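PDB 4QPV: uncharacterized protein from Staphylococcus aureus subsp. aureus Mu50, which is of unknown function and belongs to the DUF1672 family, whose fold is built from kinked-helix-beta-beta-beta repeats. Local coordinates for residues F32-S44 with N71-V83. Numbering follows the deposited sequence. Where two conformers were deposited one is given.
Sequences FQPPAEKDAIEFS and NVVGSGDGVEVFV
Two backbone hydrogen bonds join Ala36 and Gly76 in a single beta bridge. Gly76 N donates to Pro35 O at 2.8 Å, and Glu37 N, at the N-cap of helix 38-46, donates to Gly76 O at 3.0 Å. Gly76 lies in the type II' turn of the hairpin formed by strands 67-75 and 78-87, which strand 90-98 completes to a three-stranded antiparallel sheet; its positive phi (65°) suits a glycine.

Two waters flank the bridge, one linking Pro35 O to Ser75 OG, the other Asp39 OD2 to Asp77 O; a third, at the far end, links Phe32 O and Asn71 ND2. Asp39 also forms a salt bridge with Lys100, and Asn71 ND2 donates to Lys164 O.

Close van der Waals packing sets the helix on the hairpin. Ala40 CB sits 3.3 Å from Gly78 O, while Gly74, lacking a side chain, lets the helix backbone approach until Gly74 CA is 3.9 Å from Ile41 N. Ser44 turns its hydroxyl back to Ile41 O (OG to O 2.6 Å), chi1 of 76° placing OG between backbone N and carbonyl carbon, and lays CB against the backbone carbonyl carbon of Val73.

Apolar contacts complete the interface. Val79 CG1 meets the edge of the Phe43 ring, Pro34 CD rests on Val73 CG2, and Phe32 directs its edge at the face of Phe82 in an offset edge-to-face pair, planes 82° apart. Two backbone bonds thus tie the loop before the helix to the hairpin turn, whereas Ala40 and Gly74 permit close helix-to-strand packing.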
loop_
_atom_site.group_PDB
_atom_site.type_symbol
_atom_site.label_atom_id
_atom_site.label_comp_id
_atom_site.label_asym_id
_atom_site.label_seq_id
_atom_site.Cartn_x
_atom_site.Cartn_y
_atom_site.Cartn_z
ATOM N N PHE A 32 -11.529 2.797 12.628
ATOM C CA PHE A 32 -11.397 1.975 11.419
ATOM C C PHE A 32 -12.102 0.650 11.601
ATOM O O PHE A 32 -11.840 -0.082 12.571
ATOM C CB PHE A 32 -9.923 1.745 11.029
ATOM C CG PHE A 32 -9.732 0.769 9.880
ATOM C CD1 PHE A 32 -10.223 1.056 8.612
ATOM C CD2 PHE A 32 -9.063 -0.437 10.074
ATOM C CE1 PHE A 32 -10.020 0.170 7.544
ATOM C CE2 PHE A 32 -8.863 -1.321 9.017
ATOM C CZ PHE A 32 -9.356 -1.024 7.755
ATOM N N GLN A 33 -13.044 0.355 10.705
ATOM C CA GLN A 33 -13.799 -0.895 10.798
ATOM C C GLN A 33 -14.337 -1.348 9.449
ATOM O O GLN A 33 -15.362 -0.827 9.012
ATOM C CB GLN A 33 -14.988 -0.756 11.795
ATOM C CG GLN A 33 -15.784 -2.056 12.061
ATOM C CD GLN A 33 -14.873 -3.205 12.450
ATOM O OE1 GLN A 33 -14.597 -4.117 11.661
ATOM N NE2 GLN A 33 -14.308 -3.127 13.629
ATOM N N PRO A 34 -13.737 -2.380 8.819
ATOM C CA PRO A 34 -14.344 -2.948 7.603
ATOM C C PRO A 34 -15.747 -3.523 7.889
ATOM O O PRO A 34 -16.057 -3.843 9.049
ATOM C CB PRO A 34 -13.349 -4.060 7.208
ATOM C CG PRO A 34 -12.038 -3.635 7.827
ATOM C CD PRO A 34 -12.491 -3.102 9.162
ATOM N N PRO A 35 -16.641 -3.648 6.869
ATOM C CA PRO A 35 -17.970 -4.244 7.131
ATOM C C PRO A 35 -17.820 -5.575 7.889
ATOM O O PRO A 35 -17.034 -6.426 7.461
ATOM C CB PRO A 35 -18.544 -4.430 5.725
ATOM C CG PRO A 35 -17.860 -3.400 4.888
ATOM C CD PRO A 35 -16.462 -3.334 5.433
ATOM N N ALA A 36 -18.487 -5.704 9.064
ATOM C CA ALA A 36 -18.358 -6.895 9.927
ATOM C C ALA A 36 -19.467 -7.052 10.974
ATOM O O ALA A 36 -20.104 -6.069 11.360
ATOM C CB ALA A 36 -17.018 -6.824 10.666
ATOM N N GLU A 37 -19.650 -8.311 11.460
ATOM C CA GLU A 37 -20.611 -8.637 12.510
ATOM C C GLU A 37 -20.044 -8.263 13.858
ATOM O O GLU A 37 -18.826 -8.312 14.027
ATOM C CB GLU A 37 -20.965 -10.135 12.482
ATOM C CG GLU A 37 -22.032 -10.474 11.461
ATOM C CD GLU A 37 -23.346 -9.743 11.661
ATOM O OE1 GLU A 37 -24.217 -10.268 12.391
ATOM O OE2 GLU A 37 -23.507 -8.644 11.085
ATOM N N LYS A 38 -20.921 -7.916 14.830
ATOM C CA LYS A 38 -20.488 -7.555 16.183
ATOM C C LYS A 38 -19.689 -8.710 16.800
ATOM O O LYS A 38 -18.677 -8.469 17.449
ATOM C CB LYS A 38 -21.690 -7.192 17.074
ATOM C CG LYS A 38 -22.358 -5.867 16.723
ATOM C CD LYS A 38 -23.618 -5.668 17.552
ATOM C CE LYS A 38 -24.360 -4.410 17.186
ATOM N NZ LYS A 38 -25.576 -4.240 18.023
ATOM N N ASP A 39 -20.152 -9.965 16.577
ATOM C CA ASP A 39 -19.562 -11.222 17.037
ATOM C C ASP A 39 -18.143 -11.397 16.462
ATOM O O ASP A 39 -17.245 -11.832 17.182
ATOM C CB ASP A 39 -20.478 -12.392 16.614
ATOM C CG ASP A 39 -19.875 -13.769 16.785
ATOM O OD1 ASP A 39 -19.841 -14.265 17.936
ATOM O OD2 ASP A 39 -19.450 -14.358 15.768
ATOM N N ALA A 40 -17.963 -11.071 15.168
ATOM C CA ALA A 40 -16.675 -11.143 14.465
ATOM C C ALA A 40 -15.683 -10.126 15.047
ATOM O O ALA A 40 -14.525 -10.469 15.295
ATOM C CB ALA A 40 -16.883 -10.903 12.975
ATOM N N ILE A 41 -16.145 -8.874 15.288
ATOM C CA ILE A 41 -15.339 -7.810 15.903
ATOM C C ILE A 41 -14.887 -8.261 17.301
ATOM O O ILE A 41 -13.698 -8.202 17.596
ATOM C CB ILE A 41 -16.146 -6.473 15.954
ATOM C CG1 ILE A 41 -16.365 -5.920 14.530
ATOM C CG2 ILE A 41 -15.446 -5.430 16.863
ATOM C CD1 ILE A 41 -17.465 -4.758 14.447
ATOM N N GLU A 42 -15.817 -8.749 18.140
ATOM C CA GLU A 42 -15.457 -9.236 19.473
ATOM C C GLU A 42 -14.460 -10.410 19.387
ATOM O O GLU A 42 -13.509 -10.454 20.177
ATOM C CB GLU A 42 -16.718 -9.634 20.271
ATOM C CG GLU A 42 -16.437 -10.264 21.623
ATOM C CD GLU A 42 -15.968 -9.408 22.788
ATOM O OE1 GLU A 42 -15.564 -8.239 22.576
ATOM O OE2 GLU A 42 -16.003 -9.926 23.929
ATOM N N PHE A 43 -14.656 -11.332 18.418
ATOM C CA PHE A 43 -13.754 -12.481 18.216
ATOM C C PHE A 43 -12.314 -12.013 17.930
ATOM O O PHE A 43 -11.363 -12.551 18.513
ATOM C CB PHE A 43 -14.260 -13.393 17.073
ATOM C CG PHE A 43 -13.483 -14.688 16.920
ATOM C CD1 PHE A 43 -13.836 -15.816 17.647
ATOM C CD2 PHE A 43 -12.393 -14.770 16.056
ATOM C CE1 PHE A 43 -13.117 -17.015 17.510
ATOM C CE2 PHE A 43 -11.680 -15.964 15.917
ATOM C CZ PHE A 43 -12.046 -17.079 16.648
ATOM N N SER A 44 -12.156 -11.001 17.048
ATOM C CA SER A 44 -10.847 -10.461 16.669
ATOM C C SER A 44 -10.073 -9.930 17.897
ATOM O O SER A 44 -8.851 -10.005 17.931
ATOM C CB SER A 44 -11.002 -9.352 15.627
ATOM O OG SER A 44 -11.463 -8.138 16.194
ATOM N N ASN A 71 -2.568 -4.854 12.527
ATOM C CA ASN A 71 -3.953 -4.693 12.945
ATOM C C ASN A 71 -4.723 -5.953 12.743
ATOM O O ASN A 71 -4.556 -6.623 11.727
ATOM C CB ASN A 71 -4.646 -3.526 12.184
ATOM C CG ASN A 71 -5.855 -2.953 12.898
ATOM O OD1 ASN A 71 -6.172 -3.324 14.034
ATOM N ND2 ASN A 71 -6.529 -1.998 12.267
ATOM N N VAL A 72 -5.580 -6.284 13.718
ATOM C CA VAL A 72 -6.442 -7.457 13.612
ATOM C C VAL A 72 -7.855 -6.975 13.810
ATOM O O VAL A 72 -8.166 -6.387 14.860
ATOM C CB VAL A 72 -6.052 -8.588 14.600
ATOM C CG1 VAL A 72 -7.081 -9.716 14.558
ATOM C CG2 VAL A 72 -4.649 -9.123 14.297
ATOM N N VAL A 73 -8.722 -7.203 12.812
ATOM C CA VAL A 73 -10.092 -6.688 12.905
ATOM C C VAL A 73 -11.133 -7.724 12.540
ATOM O O VAL A 73 -10.814 -8.709 11.881
ATOM C CB VAL A 73 -10.278 -5.426 11.989
ATOM C CG1 VAL A 73 -9.394 -4.256 12.435
ATOM C CG2 VAL A 73 -10.072 -5.747 10.496
ATOM N N GLY A 74 -12.384 -7.457 12.928
ATOM C CA GLY A 74 -13.532 -8.231 12.474
ATOM C C GLY A 74 -13.737 -7.856 11.006
ATOM O O GLY A 74 -13.523 -6.699 10.631
ATOM N N SER A 75 -14.091 -8.826 10.145
ATOM C CA SER A 75 -14.334 -8.583 8.716
ATOM C C SER A 75 -15.319 -9.635 8.226
ATOM O O SER A 75 -15.010 -10.828 8.288
ATOM C CB SER A 75 -13.023 -8.620 7.930
ATOM O OG SER A 75 -13.230 -8.241 6.581
ATOM N N GLY A 76 -16.517 -9.193 7.813
ATOM C CA GLY A 76 -17.600 -10.086 7.404
ATOM C C GLY A 76 -18.020 -10.884 8.615
ATOM O O GLY A 76 -18.245 -10.298 9.682
ATOM N N ASP A 77 -18.036 -12.225 8.502
ATOM C CA ASP A 77 -18.351 -13.062 9.662
ATOM C C ASP A 77 -17.044 -13.660 10.234
ATOM O O ASP A 77 -17.082 -14.498 11.139
ATOM C CB ASP A 77 -19.404 -14.160 9.330
ATOM C CG ASP A 77 -18.984 -15.288 8.403
ATOM O OD1 ASP A 77 -18.007 -15.105 7.635
ATOM O OD2 ASP A 77 -19.665 -16.333 8.404
ATOM N N GLY A 78 -15.912 -13.222 9.688
ATOM C CA GLY A 78 -14.593 -13.655 10.133
ATOM C C GLY A 78 -13.717 -12.513 10.601
ATOM O O GLY A 78 -14.183 -11.548 11.216
ATOM N N VAL A 79 -12.430 -12.633 10.337
ATOM C CA VAL A 79 -11.450 -11.639 10.767
ATOM C C VAL A 79 -10.541 -11.291 9.593
ATOM O O VAL A 79 -10.591 -11.938 8.535
ATOM C CB VAL A 79 -10.629 -12.120 11.999
ATOM C CG1 VAL A 79 -11.540 -12.371 13.207
ATOM C CG2 VAL A 79 -9.798 -13.371 11.667
ATOM N N GLU A 80 -9.724 -10.274 9.789
ATOM C CA GLU A 80 -8.763 -9.805 8.791
ATOM C C GLU A 80 -7.515 -9.291 9.494
ATOM O O GLU A 80 -7.625 -8.583 10.496
ATOM C CB GLU A 80 -9.389 -8.724 7.917
ATOM C CG GLU A 80 -8.509 -8.272 6.756
ATOM C CD GLU A 80 -9.261 -7.379 5.792
ATOM O OE1 GLU A 80 -10.461 -7.107 6.034
ATOM O OE2 GLU A 80 -8.651 -6.960 4.785
ATOM N N VAL A 81 -6.336 -9.667 8.974
ATOM C CA VAL A 81 -5.036 -9.271 9.530
ATOM C C VAL A 81 -4.323 -8.371 8.546
ATOM O O VAL A 81 -4.087 -8.790 7.412
ATOM C CB VAL A 81 -4.111 -10.473 9.884
ATOM C CG1 VAL A 81 -2.906 -10.024 10.712
ATOM C CG2 VAL A 81 -4.864 -11.583 10.581
ATOM N N PHE A 82 -3.949 -7.173 8.987
ATOM C CA PHE A 82 -3.170 -6.214 8.205
ATOM C C PHE A 82 -1.731 -6.490 8.607
ATOM O O PHE A 82 -1.478 -6.723 9.796
ATOM C CB PHE A 82 -3.601 -4.783 8.538
ATOM C CG PHE A 82 -4.922 -4.407 7.918
ATOM C CD1 PHE A 82 -6.121 -4.929 8.417
ATOM C CD2 PHE A 82 -4.977 -3.533 6.838
ATOM C CE1 PHE A 82 -7.341 -4.600 7.823
ATOM C CE2 PHE A 82 -6.202 -3.205 6.246
ATOM C CZ PHE A 82 -7.371 -3.735 6.744
ATOM N N VAL A 83 -0.815 -6.525 7.636
ATOM C CA VAL A 83 0.588 -6.819 7.894
ATOM C C VAL A 83 1.491 -5.773 7.220
ATOM O O VAL A 83 1.112 -5.179 6.217
ATOM C CB VAL A 83 0.999 -8.261 7.457
ATOM C CG1 VAL A 83 0.172 -9.345 8.168
ATOM C CG2 VAL A 83 0.942 -8.435 5.925
HETATM O O HOH W 1 -9.082 -0.770 13.697
HETATM O O HOH W 2 -15.467 -6.918 5.221
HETATM O O HOH W 3 -18.808 -13.805 13.249
HETATM O O HOH W 4 -7.399 -6.843 17.589
#